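Local coordinates for mitogen-activated protein kinase kinase kinase 7 interacting protein 1 (Anopheles gambiae, PDB 2IRM) that has a PP2C-like fold and probably acts as an adapter that associates with the kinase MAP3K7 (TAK1) and triggers its autophosphorylation and activation, at residues 19-24 and 31-36; 23-28 and 343-348; 55-60 and 273-278. All coordinates share one frame; numbering follows the deposited sequence.

In the fold
Contacts 1 and 2 share Q23 and I24 of strand 15-25 and lie side by side in one antiparallel sheet: contact 1 adds the short outer strand 31-33, contact 2 the strand 344-354 that runs on toward the core. Contact 1 is mostly at the surface, contact 2 partly buried, and both are held by backbone hydrogen bonds with long polar side chains packed over them. Contact 3, its centre about 14 Å and 16 Å from theirs, is buried near the middle of the chain. It faces one sheet onto the other through small and apolar side chains and a single serine-to-backbone bond. Contacts 2 and 3 touch where D347 and V348 pass S275, G277 and L278.

Contact 1: residues 19-24 and 31-36; sequences EAINQI and RCEGYE
R31 lies across Q23 at the start of the return strand of a beta hairpin formed by strands 15-25 and 31-33. Its chain is extended from CG to NE, and the methylene CD packs 3.5 Å from CD of Q23. Q23 CD lies at the edge of the R31 guanidinium, and the amide and guanidinium planes are 71° apart. C32 and I24 form an antiparallel hydrogen-bonded pair: C32 N gives to I24 O at 2.9 Å, and I24 N gives to C32 O at 3.0 Å. E33 follows in a non-hydrogen-bonded pair with Q23. The two side chains run alongside each other in the same direction, CG to CG 3.7 Å, and the carboxylate of E33 ends against CG2 of I21. G34 N then donates to N22 O over 3.1 Å. Beyond it the chain bends round I21, whose CG1 is anti to the backbone N (chi1 170°); CD1 of this residue packs 3.7 Å from E36 O. The pairing thus rests on three backbone bonds. R31 and R345, alike in charge, both border the Q23 amide with their NH1 atoms close together, an approach probably unfavourable in itself; E33 is at most a distant counter-charge.

Contact 2: residues 23-28 and 343-348; sequences QIYKDD and NSRDDV
The R345 guanidinium carries the Q23 amide on one face, in a stacked arrangement with the planes only 19° apart and Q23 CD 3.1 Å above the guanidinium plane, offset toward the rim. Y25 OH lies at the guanidinium edge, 3.9 Å from R345 NE, and the tyrosine ring stands almost perpendicular to the group, at 82°. Over one face of that ring passes the backbone of S344, its C 4.1 Å above the plane; the Q23 amide meets the ring edge. The R345 chain starts with CG anti to the backbone N (chi1 -175°) and bends at chi2 and chi3, ending beside the Q23 side chain and pointing the same way, while NH2 is bonded to I21 O. Beneath these groups the strands pair antiparallel. Q23 N donates to R345 O at 2.8 Å and R345 N to Q23 O at 2.7 Å; further on, Y25 N reaches N343 O at 3.0 Å. I24 and S344 form the non-hydrogen-bonded pair on the other face of the sheet, where S344 OG is taken up by R280. Helix 311-334 packs on the Y25 side: H326 bonds the phenol oxygen, H327 meets the ring edge-to-face, and V323 touches R345. Strand 15-25 thus runs between strand 344-354 and the short outer strand 31-33.

Contact 3: residues 55-60 and 273-278; sequences ILSGHN and LMSSGL
I55 and S57 pack on L273, S275 and S276 in a buried contact between the two antiparallel sheets of the PP2C beta-sandwich, its centre about 3 Å from the centre of the chain. Strand 50-59 belongs to one sheet; strand 268-274 belongs to the other and leads straight into helix 276-285. S57-G58-H59 probably marks the metal site of active PP2C phosphatases, which carry Asp-Gly-His here; its serine is consistent with a pseudophosphatase. The touching parts run almost parallel, 4° apart, without pairing as strands: side chains fill the interface. Near the end of strand 268-274, I55 points CD1 at L273, 3.7 Å from its CB, and sets CG2 against CB of S275, also at 3.7 Å. The apolar part then gives way to serines at the helix start. S57 OG, anti to the carbonyl carbon (chi1 -69°), accepts the backbone N-H of S276, the first helical residue, at 3.1 Å and 158°. The same hydroxyl is hydrogen-bonded to D39, so one buried oxygen joins the helix start to an acidic side chain of its own sheet. S275 occupies the N-cap position, but its OG bonds T349 N on strand 344-354. Beyond S57, whose CB packs 3.5 Å from S276 CB, H59 reaches the helix start with the edge of its ring: S276 OG lies in the ring plane, 3.6 Å from H59 NE2.

Contact 1: residues 19-24 and 31-36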
ATOM      1  N   GLU A  19     -12.624   5.427   3.956  1.00 43.70           N
ATOM      2  CA  GLU A  19     -12.142   5.605   2.599  1.00 43.83           C
ATOM      3  C   GLU A  19     -12.390   7.025   2.160  1.00 43.47           C
ATOM      4  O   GLU A  19     -13.456   7.594   2.418  1.00 43.36           O
ATOM      5  CB  GLU A  19     -12.892   4.698   1.631  1.00 43.95           C
ATOM      6  CG  GLU A  19     -12.505   3.226   1.632  1.00 44.95           C
ATOM      7  CD  GLU A  19     -13.415   2.390   0.720  1.00 44.79           C
ATOM      8  OE1 GLU A  19     -14.601   2.753   0.537  1.00 44.89           O
ATOM      9  OE2 GLU A  19     -12.941   1.368   0.181  1.00 47.21           O
ATOM     10  N   ALA A  20     -11.400   7.593   1.487  1.00 43.24           N
ATOM     11  CA  ALA A  20     -11.608   8.805   0.707  1.00 42.86           C
ATOM     12  C   ALA A  20     -11.003   8.605  -0.677  1.00 42.57           C
ATOM     13  O   ALA A  20      -9.886   8.090  -0.823  1.00 42.46           O
ATOM     14  CB  ALA A  20     -11.030  10.022   1.402  1.00 42.92           C
ATOM     15  N   ILE A  21     -11.774   9.006  -1.678  1.00 42.07           N
ATOM     16  CA  ILE A  21     -11.463   8.774  -3.076  1.00 41.75           C
ATOM     17  C   ILE A  21     -10.390   9.740  -3.542  1.00 41.70           C
ATOM     18  O   ILE A  21     -10.330  10.872  -3.077  1.00 41.68           O
ATOM     19  CB  ILE A  21     -12.759   8.888  -3.935  1.00 41.88           C
ATOM     20  CG1 ILE A  21     -12.458   8.903  -5.435  1.00 41.60           C
ATOM     21  CG2 ILE A  21     -13.634  10.079  -3.484  1.00 41.60           C
ATOM     22  CD1 ILE A  21     -12.248   7.533  -6.022  1.00 41.45           C
ATOM     23  N   ASN A  22      -9.535   9.281  -4.451  1.00 41.99           N
ATOM     24  CA  ASN A  22      -8.419  10.095  -4.948  1.00 42.23           C
ATOM     25  C   ASN A  22      -8.879  11.446  -5.488  1.00 42.63           C
ATOM     26  O   ASN A  22      -9.991  11.573  -6.011  1.00 42.30           O
ATOM     27  CB  ASN A  22      -7.601   9.334  -6.000  1.00 41.81           C
ATOM     28  CG  ASN A  22      -8.358   9.126  -7.298  1.00 40.96           C
ATOM     29  OD1 ASN A  22      -8.517  10.050  -8.094  1.00 40.38           O
ATOM     30  ND2 ASN A  22      -8.813   7.905  -7.525  1.00 39.77           N
ATOM     31  N   GLN A  23      -8.023  12.452  -5.350  1.00 43.34           N
ATOM     32  CA  GLN A  23      -8.361  13.796  -5.806  1.00 44.22           C
ATOM     33  C   GLN A  23      -7.213  14.495  -6.506  1.00 44.61           C
ATOM     34  O   GLN A  23      -6.050  14.304  -6.154  1.00 44.82           O
ATOM     35  CB  GLN A  23      -8.811  14.661  -4.634  1.00 44.20           C
ATOM     36  CG  GLN A  23     -10.195  14.340  -4.112  1.00 44.48           C
ATOM     37  CD  GLN A  23     -10.654  15.298  -3.034  1.00 44.46           C
ATOM     38  OE1 GLN A  23     -11.838  15.373  -2.732  1.00 46.03           O
ATOM     39  NE2 GLN A  23      -9.722  16.037  -2.449  1.00 44.63           N
ATOM     40  N   ILE A  24      -7.552  15.305  -7.504  1.00 45.14           N
ATOM     41  CA  ILE A  24      -6.619  16.289  -8.037  1.00 45.77           C
ATOM     42  C   ILE A  24      -7.085  17.661  -7.547  1.00 45.94           C
ATOM     43  O   ILE A  24      -8.208  18.078  -7.824  1.00 45.94           O
ATOM     44  CB  ILE A  24      -6.490  16.216  -9.592  1.00 45.70           C
ATOM     45  CG1 ILE A  24      -5.578  15.043  -9.988  1.00 46.16           C
ATOM     46  CG2 ILE A  24      -5.926  17.521 -10.168  1.00 45.98           C
ATOM     47  CD1 ILE A  24      -5.467  14.782 -11.497  1.00 46.02           C
ATOM     48  N   ARG A  31     -11.992  20.792  -6.786  1.00 52.23           N
ATOM     49  CA  ARG A  31     -11.238  19.531  -6.804  1.00 52.72           C
ATOM     50  C   ARG A  31     -11.753  18.599  -7.890  1.00 53.52           C
ATOM     51  O   ARG A  31     -12.803  18.841  -8.484  1.00 53.58           O
ATOM     52  CB  ARG A  31     -11.310  18.817  -5.450  1.00 52.35           C
ATOM     53  CG  ARG A  31     -10.755  19.596  -4.274  1.00 51.55           C
ATOM     54  CD  ARG A  31     -10.892  18.794  -3.000  1.00 50.54           C
ATOM     55  NE  ARG A  31     -11.022  19.648  -1.819  1.00 50.82           N
ATOM     56  CZ  ARG A  31     -11.296  19.206  -0.594  1.00 50.90           C
ATOM     57  NH1 ARG A  31     -11.466  17.907  -0.365  1.00 50.81           N
ATOM     58  NH2 ARG A  31     -11.399  20.074   0.410  1.00 50.93           N
ATOM     59  N   CYS A  32     -11.002  17.534  -8.147  1.00 54.61           N
ATOM     60  CA  CYS A  32     -11.420  16.509  -9.095  1.00 55.91           C
ATOM     61  C   CYS A  32     -11.287  15.114  -8.509  1.00 56.56           C
ATOM     62  O   CYS A  32     -10.247  14.463  -8.645  1.00 56.71           O
ATOM     63  CB  CYS A  32     -10.646  16.616 -10.410  1.00 55.85           C
ATOM     64  SG  CYS A  32     -11.252  17.932 -11.487  1.00 57.29           S
ATOM     65  N   GLU A  33     -12.351  14.676  -7.836  1.00 57.41           N
ATOM     66  CA  GLU A  33     -12.459  13.305  -7.353  1.00 58.34           C
ATOM     67  C   GLU A  33     -12.502  12.365  -8.540  1.00 58.31           C
ATOM     68  O   GLU A  33     -13.104  12.689  -9.567  1.00 58.48           O
ATOM     69  CB  GLU A  33     -13.742  13.109  -6.542  1.00 58.32           C
ATOM     70  CG  GLU A  33     -13.663  13.544  -5.089  1.00 59.22           C
ATOM     71  CD  GLU A  33     -14.915  13.181  -4.293  1.00 59.50           C
ATOM     72  OE1 GLU A  33     -16.023  13.124  -4.880  1.00 60.35           O
ATOM     73  OE2 GLU A  33     -14.786  12.953  -3.068  1.00 61.56           O
ATOM     74  N   GLY A  34     -11.874  11.201  -8.391  1.00 58.34           N
ATOM     75  CA  GLY A  34     -11.969  10.141  -9.389  1.00 58.38           C
ATOM     76  C   GLY A  34     -13.292   9.396  -9.331  1.00 58.46           C
ATOM     77  O   GLY A  34     -14.236   9.811  -8.639  1.00 58.61           O
ATOM     78  N   TYR A  35     -13.357   8.296 -10.077  1.00 58.45           N
ATOM     79  CA  TYR A  35     -14.531   7.427 -10.120  1.00 58.49           C
ATOM     80  C   TYR A  35     -14.099   6.059  -9.614  1.00 58.26           C
ATOM     81  O   TYR A  35     -14.615   5.540  -8.622  1.00 58.38           O
ATOM     82  CB  TYR A  35     -15.039   7.332 -11.563  1.00 58.71           C
ATOM     83  CG  TYR A  35     -16.074   6.261 -11.833  1.00 59.25           C
ATOM     84  CD1 TYR A  35     -17.311   6.265 -11.176  1.00 59.74           C
ATOM     85  CD2 TYR A  35     -15.834   5.257 -12.775  1.00 59.83           C
ATOM     86  CE1 TYR A  35     -18.275   5.284 -11.437  1.00 59.65           C
ATOM     87  CE2 TYR A  35     -16.794   4.273 -13.044  1.00 59.96           C
ATOM     88  CZ  TYR A  35     -18.010   4.294 -12.372  1.00 59.52           C
ATOM     89  OH  TYR A  35     -18.958   3.328 -12.636  1.00 59.35           O
ATOM     90  N   GLU A  36     -13.129   5.503 -10.331  1.00 57.85           N
ATOM     91  CA  GLU A  36     -12.439   4.284  -9.979  1.00 57.37           C
ATOM     92  C   GLU A  36     -11.606   4.502  -8.723  1.00 56.91           C
ATOM     93  O   GLU A  36     -10.773   5.408  -8.686  1.00 57.21           O
ATOM     94  CB  GLU A  36     -11.507   3.893 -11.139  1.00 57.56           C
ATOM     95  CG  GLU A  36     -11.109   5.061 -12.108  1.00 57.89           C
ATOM     96  CD  GLU A  36     -10.019   6.016 -11.575  1.00 58.56           C
ATOM     97  OE1 GLU A  36      -8.925   5.536 -11.172  1.00 59.41           O
ATOM     98  OE2 GLU A  36     -10.245   7.252 -11.590  1.00 57.23           O
TER

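Contact 2: residues 23-28 and 343-348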
ATOM      1  N   GLN A  23      -8.023  12.452  -5.350  1.00 43.34           N
ATOM      2  CA  GLN A  23      -8.361  13.796  -5.806  1.00 44.22           C
ATOM      3  C   GLN A  23      -7.213  14.495  -6.506  1.00 44.61           C
ATOM      4  O   GLN A  23      -6.050  14.304  -6.154  1.00 44.82           O
ATOM      5  CB  GLN A  23      -8.811  14.661  -4.634  1.00 44.20           C
ATOM      6  CG  GLN A  23     -10.195  14.340  -4.112  1.00 44.48           C
ATOM      7  CD  GLN A  23     -10.654  15.298  -3.034  1.00 44.46           C
ATOM      8  OE1 GLN A  23     -11.838  15.373  -2.732  1.00 46.03           O
ATOM      9  NE2 GLN A  23      -9.722  16.037  -2.449  1.00 44.63           N
ATOM     10  N   ILE A  24      -7.552  15.305  -7.504  1.00 45.14           N
ATOM     11  CA  ILE A  24      -6.619  16.289  -8.037  1.00 45.77           C
ATOM     12  C   ILE A  24      -7.085  17.661  -7.547  1.00 45.94           C
ATOM     13  O   ILE A  24      -8.208  18.078  -7.824  1.00 45.94           O
ATOM     14  CB  ILE A  24      -6.490  16.216  -9.592  1.00 45.70           C
ATOM     15  CG1 ILE A  24      -5.578  15.043  -9.988  1.00 46.16           C
ATOM     16  CG2 ILE A  24      -5.926  17.521 -10.168  1.00 45.98           C
ATOM     17  CD1 ILE A  24      -5.467  14.782 -11.497  1.00 46.02           C
ATOM     18  N   TYR A  25      -6.222  18.336  -6.790  1.00 46.42           N
ATOM     19  CA  TYR A  25      -6.520  19.663  -6.258  1.00 46.88           C
ATOM     20  C   TYR A  25      -6.329  20.742  -7.327  1.00 47.51           C
ATOM     21  O   TYR A  25      -5.249  20.862  -7.901  1.00 47.73           O
ATOM     22  CB  TYR A  25      -5.618  19.990  -5.056  1.00 46.47           C
ATOM     23  CG  TYR A  25      -5.666  19.039  -3.866  1.00 45.80           C
ATOM     24  CD1 TYR A  25      -6.828  18.340  -3.531  1.00 44.83           C
ATOM     25  CD2 TYR A  25      -4.546  18.878  -3.044  1.00 45.25           C
ATOM     26  CE1 TYR A  25      -6.865  17.495  -2.427  1.00 44.58           C
ATOM     27  CE2 TYR A  25      -4.575  18.034  -1.939  1.00 45.03           C
ATOM     28  CZ  TYR A  25      -5.737  17.348  -1.639  1.00 45.06           C
ATOM     29  OH  TYR A  25      -5.768  16.513  -0.550  1.00 45.52           O
ATOM     30  N   LYS A  26      -7.369  21.524  -7.600  1.00 48.34           N
ATOM     31  CA  LYS A  26      -7.209  22.669  -8.491  1.00 49.32           C
ATOM     32  C   LYS A  26      -6.709  23.882  -7.724  1.00 49.71           C
ATOM     33  O   LYS A  26      -7.162  24.156  -6.604  1.00 49.80           O
ATOM     34  CB  LYS A  26      -8.506  23.017  -9.245  1.00 49.48           C
ATOM     35  CG  LYS A  26      -8.784  22.205 -10.526  1.00 50.22           C
ATOM     36  CD  LYS A  26      -7.626  22.251 -11.536  1.00 51.34           C
ATOM     37  CE  LYS A  26      -6.693  21.045 -11.372  1.00 51.84           C
ATOM     38  NZ  LYS A  26      -5.315  21.275 -11.908  1.00 52.80           N
ATOM     39  N   ASP A  27      -5.765  24.595  -8.342  1.00 50.22           N
ATOM     40  CA  ASP A  27      -5.268  25.871  -7.831  1.00 50.58           C
ATOM     41  C   ASP A  27      -6.439  26.806  -7.545  1.00 50.43           C
ATOM     42  O   ASP A  27      -6.480  27.466  -6.505  1.00 50.43           O
ATOM     43  CB  ASP A  27      -4.291  26.497  -8.835  1.00 50.83           C
ATOM     44  CG  ASP A  27      -4.143  28.001  -8.649  1.00 51.48           C
ATOM     45  OD1 ASP A  27      -4.932  28.766  -9.262  1.00 51.73           O
ATOM     46  OD2 ASP A  27      -3.227  28.412  -7.896  1.00 52.39           O
ATOM     47  N   ASP A  28      -7.379  26.843  -8.487  1.00 50.32           N
ATOM     48  CA  ASP A  28      -8.667  27.511  -8.336  1.00 50.18           C
ATOM     49  C   ASP A  28      -9.245  27.369  -6.913  1.00 50.20           C
ATOM     50  O   ASP A  28      -9.497  28.367  -6.246  1.00 50.05           O
ATOM     51  CB  ASP A  28      -9.614  26.975  -9.430  1.00 50.09           C
ATOM     52  CG  ASP A  28     -11.081  26.905  -8.988  1.00 49.72           C
ATOM     53  OD1 ASP A  28     -11.536  27.800  -8.232  1.00 50.54           O
ATOM     54  OD2 ASP A  28     -11.794  25.940  -9.424  1.00 48.95           O
ATOM     55  N   ASN A 343      -0.008  18.268  -4.819  1.00 49.50           N
ATOM     56  CA  ASN A 343      -1.143  18.937  -5.444  1.00 48.75           C
ATOM     57  C   ASN A 343      -2.276  17.952  -5.710  1.00 48.46           C
ATOM     58  O   ASN A 343      -3.236  18.257  -6.425  1.00 48.36           O
ATOM     59  CB  ASN A 343      -0.707  19.617  -6.743  1.00 48.62           C
ATOM     60  CG  ASN A 343      -0.438  18.633  -7.862  1.00 48.61           C
ATOM     61  OD1 ASN A 343      -0.801  18.882  -9.006  1.00 48.28           O
ATOM     62  ND2 ASN A 343       0.196  17.505  -7.540  1.00 49.67           N
ATOM     63  N   SER A 344      -2.150  16.762  -5.134  1.00 48.08           N
ATOM     64  CA  SER A 344      -3.126  15.710  -5.344  1.00 47.60           C
ATOM     65  C   SER A 344      -3.254  14.790  -4.142  1.00 47.36           C
ATOM     66  O   SER A 344      -2.558  14.927  -3.137  1.00 47.02           O
ATOM     67  CB  SER A 344      -2.777  14.892  -6.597  1.00 47.81           C
ATOM     68  OG  SER A 344      -1.764  13.929  -6.342  1.00 47.49           O
ATOM     69  N   ARG A 345      -4.161  13.839  -4.283  1.00 47.47           N
ATOM     70  CA  ARG A 345      -4.456  12.855  -3.265  1.00 47.47           C
ATOM     71  C   ARG A 345      -4.692  11.538  -3.984  1.00 47.51           C
ATOM     72  O   ARG A 345      -5.377  11.488  -5.018  1.00 47.20           O
ATOM     73  CB  ARG A 345      -5.717  13.274  -2.504  1.00 47.52           C
ATOM     74  CG  ARG A 345      -6.085  12.400  -1.324  1.00 46.81           C
ATOM     75  CD  ARG A 345      -7.592  12.305  -1.192  1.00 45.01           C
ATOM     76  NE  ARG A 345      -8.161  13.487  -0.567  1.00 44.14           N
ATOM     77  CZ  ARG A 345      -9.465  13.703  -0.420  1.00 44.29           C
ATOM     78  NH1 ARG A 345      -9.883  14.814   0.168  1.00 44.18           N
ATOM     79  NH2 ARG A 345     -10.354  12.822  -0.864  1.00 43.62           N
ATOM     80  N   ASP A 346      -4.101  10.477  -3.451  1.00 47.73           N
ATOM     81  CA  ASP A 346      -4.389   9.140  -3.950  1.00 48.20           C
ATOM     82  C   ASP A 346      -5.513   8.597  -3.096  1.00 48.22           C
ATOM     83  O   ASP A 346      -5.931   9.251  -2.144  1.00 48.45           O
ATOM     84  CB  ASP A 346      -3.150   8.248  -3.891  1.00 48.25           C
ATOM     85  CG  ASP A 346      -2.001   8.776  -4.755  1.00 49.02           C
ATOM     86  OD1 ASP A 346      -2.271   9.301  -5.862  1.00 49.45           O
ATOM     87  OD2 ASP A 346      -0.828   8.667  -4.326  1.00 49.82           O
ATOM     88  N   ASP A 347      -6.030   7.427  -3.439  1.00 48.24           N
ATOM     89  CA  ASP A 347      -7.103   6.847  -2.645  1.00 48.14           C
ATOM     90  C   ASP A 347      -6.601   6.596  -1.239  1.00 47.84           C
ATOM     91  O   ASP A 347      -5.609   5.894  -1.037  1.00 47.88           O
ATOM     92  CB  ASP A 347      -7.603   5.565  -3.282  1.00 48.36           C
ATOM     93  CG  ASP A 347      -8.126   5.794  -4.678  1.00 49.62           C
ATOM     94  OD1 ASP A 347      -9.301   6.205  -4.800  1.00 51.20           O
ATOM     95  OD2 ASP A 347      -7.361   5.576  -5.648  1.00 51.01           O
ATOM     96  N   VAL A 348      -7.256   7.233  -0.276  1.00 47.51           N
ATOM     97  CA  VAL A 348      -6.925   7.043   1.128  1.00 47.06           C
ATOM     98  C   VAL A 348      -7.763   5.883   1.645  1.00 46.94           C
ATOM     99  O   VAL A 348      -8.981   5.833   1.408  1.00 47.39           O
ATOM    100  CB  VAL A 348      -7.206   8.315   1.958  1.00 46.96           C
ATOM    101  CG1 VAL A 348      -7.003   8.049   3.439  1.00 46.70           C
ATOM    102  CG2 VAL A 348      -6.315   9.459   1.500  1.00 46.57           C
TER

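Contact 3: residues 55-60 and 273-278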
ATOM      1  N   ILE A  55      -4.870  -4.492   2.231  1.00 43.60           N
ATOM      2  CA  ILE A  55      -5.089  -3.390   1.304  1.00 43.58           C
ATOM      3  C   ILE A  55      -4.061  -3.490   0.204  1.00 43.48           C
ATOM      4  O   ILE A  55      -2.869  -3.659   0.454  1.00 43.38           O
ATOM      5  CB  ILE A  55      -4.965  -1.997   1.947  1.00 43.55           C
ATOM      6  CG1 ILE A  55      -5.780  -1.899   3.231  1.00 43.45           C
ATOM      7  CG2 ILE A  55      -5.429  -0.934   0.964  1.00 43.63           C
ATOM      8  CD1 ILE A  55      -5.490  -0.643   4.016  1.00 43.80           C
ATOM      9  N   LEU A  56      -4.540  -3.396  -1.021  1.00 43.76           N
ATOM     10  CA  LEU A  56      -3.670  -3.405  -2.173  1.00 44.01           C
ATOM     11  C   LEU A  56      -3.863  -2.112  -2.921  1.00 44.19           C
ATOM     12  O   LEU A  56      -4.967  -1.828  -3.416  1.00 44.22           O
ATOM     13  CB  LEU A  56      -3.961  -4.607  -3.059  1.00 43.82           C
ATOM     14  CG  LEU A  56      -3.337  -5.837  -2.419  1.00 44.18           C
ATOM     15  CD1 LEU A  56      -4.363  -6.562  -1.554  1.00 43.97           C
ATOM     16  CD2 LEU A  56      -2.773  -6.735  -3.493  1.00 44.87           C
ATOM     17  N   SER A  57      -2.794  -1.319  -2.973  1.00 44.04           N
ATOM     18  CA  SER A  57      -2.857  -0.007  -3.587  1.00 43.93           C
ATOM     19  C   SER A  57      -2.348  -0.081  -4.996  1.00 43.78           C
ATOM     20  O   SER A  57      -1.172  -0.305  -5.220  1.00 43.74           O
ATOM     21  CB  SER A  57      -2.049   0.985  -2.774  1.00 44.06           C
ATOM     22  OG  SER A  57      -2.684   1.229  -1.532  1.00 44.90           O
ATOM     23  N   GLY A  58      -3.251   0.087  -5.951  1.00 44.11           N
ATOM     24  CA  GLY A  58      -2.881   0.036  -7.357  1.00 44.61           C
ATOM     25  C   GLY A  58      -2.158   1.305  -7.768  1.00 44.92           C
ATOM     26  O   GLY A  58      -2.559   2.405  -7.375  1.00 45.03           O
ATOM     27  N   HIS A  59      -1.087   1.146  -8.547  1.00 44.94           N
ATOM     28  CA  HIS A  59      -0.345   2.278  -9.095  1.00 45.16           C
ATOM     29  C   HIS A  59      -0.516   2.425 -10.609  1.00 45.00           C
ATOM     30  O   HIS A  59      -0.248   1.489 -11.370  1.00 45.15           O
ATOM     31  CB  HIS A  59       1.129   2.163  -8.722  1.00 45.22           C
ATOM     32  CG  HIS A  59       1.364   2.191  -7.249  1.00 46.38           C
ATOM     33  ND1 HIS A  59       1.987   1.160  -6.574  1.00 47.46           N
ATOM     34  CD2 HIS A  59       1.027   3.111  -6.312  1.00 46.83           C
ATOM     35  CE1 HIS A  59       2.038   1.452  -5.287  1.00 47.64           C
ATOM     36  NE2 HIS A  59       1.465   2.632  -5.101  1.00 47.65           N
ATOM     37  N   ASN A  60      -0.954   3.607 -11.033  1.00 44.79           N
ATOM     38  CA  ASN A  60      -1.247   3.895 -12.447  1.00 45.22           C
ATOM     39  C   ASN A  60      -2.325   2.994 -13.038  1.00 45.26           C
ATOM     40  O   ASN A  60      -2.630   3.080 -14.228  1.00 45.30           O
ATOM     41  CB  ASN A  60       0.007   3.823 -13.324  1.00 45.28           C
ATOM     42  CG  ASN A  60       1.185   4.537 -12.712  1.00 46.28           C
ATOM     43  OD1 ASN A  60       1.167   5.758 -12.532  1.00 46.77           O
ATOM     44  ND2 ASN A  60       2.229   3.778 -12.390  1.00 47.27           N
ATOM     45  N   LEU A 273      -4.289  -0.868   9.321  1.00 44.22           N
ATOM     46  CA  LEU A 273      -3.727  -1.015   7.982  1.00 44.40           C
ATOM     47  C   LEU A 273      -3.859   0.274   7.198  1.00 44.69           C
ATOM     48  O   LEU A 273      -4.924   0.887   7.169  1.00 44.73           O
ATOM     49  CB  LEU A 273      -4.350  -2.184   7.221  1.00 44.22           C
ATOM     50  CG  LEU A 273      -4.069  -3.584   7.777  1.00 43.51           C
ATOM     51  CD1 LEU A 273      -4.640  -4.642   6.836  1.00 41.88           C
ATOM     52  CD2 LEU A 273      -2.585  -3.798   8.030  1.00 40.83           C
ATOM     53  N   MET A 274      -2.757   0.676   6.579  1.00 44.94           N
ATOM     54  CA  MET A 274      -2.693   1.922   5.849  1.00 45.34           C
ATOM     55  C   MET A 274      -2.352   1.674   4.406  1.00 45.56           C
ATOM     56  O   MET A 274      -1.377   0.979   4.108  1.00 45.79           O
ATOM     57  CB  MET A 274      -1.624   2.810   6.442  1.00 45.17           C
ATOM     58  CG  MET A 274      -1.970   3.340   7.800  1.00 45.79           C
ATOM     59  SD  MET A 274      -0.482   3.780   8.700  1.00 45.89           S
ATOM     60  CE  MET A 274       0.061   2.132   9.104  1.00 47.30           C
ATOM     61  N   SER A 275      -3.162   2.251   3.521  1.00 45.73           N
ATOM     62  CA  SER A 275      -2.908   2.241   2.085  1.00 45.68           C
ATOM     63  C   SER A 275      -1.866   3.291   1.698  1.00 45.82           C
ATOM     64  O   SER A 275      -1.570   4.216   2.472  1.00 45.70           O
ATOM     65  CB  SER A 275      -4.199   2.535   1.331  1.00 45.65           C
ATOM     66  OG  SER A 275      -4.557   3.900   1.459  1.00 45.30           O
ATOM     67  N   SER A 276      -1.337   3.139   0.483  1.00 45.89           N
ATOM     68  CA  SER A 276      -0.365   4.059  -0.108  1.00 46.11           C
ATOM     69  C   SER A 276      -0.811   5.528  -0.067  1.00 46.06           C
ATOM     70  O   SER A 276      -0.084   6.397   0.426  1.00 46.29           O
ATOM     71  CB  SER A 276      -0.082   3.635  -1.549  1.00 46.08           C
ATOM     72  OG  SER A 276       0.586   4.655  -2.259  1.00 46.80           O
ATOM     73  N   GLY A 277      -2.007   5.797  -0.576  1.00 45.91           N
ATOM     74  CA  GLY A 277      -2.549   7.145  -0.565  1.00 45.63           C
ATOM     75  C   GLY A 277      -2.486   7.755   0.820  1.00 45.45           C
ATOM     76  O   GLY A 277      -2.146   8.941   0.981  1.00 45.36           O
ATOM     77  N   LEU A 278      -2.802   6.929   1.818  1.00 45.05           N
ATOM     78  CA  LEU A 278      -2.853   7.381   3.198  1.00 44.74           C
ATOM     79  C   LEU A 278      -1.458   7.704   3.704  1.00 44.93           C
ATOM     80  O   LEU A 278      -1.255   8.718   4.370  1.00 45.26           O
ATOM     81  CB  LEU A 278      -3.532   6.346   4.094  1.00 44.45           C
ATOM     82  CG  LEU A 278      -3.505   6.620   5.594  1.00 43.47           C
ATOM     83  CD1 LEU A 278      -3.996   8.015   5.906  1.00 43.81           C
ATOM     84  CD2 LEU A 278      -4.352   5.612   6.289  1.00 42.90           C
TER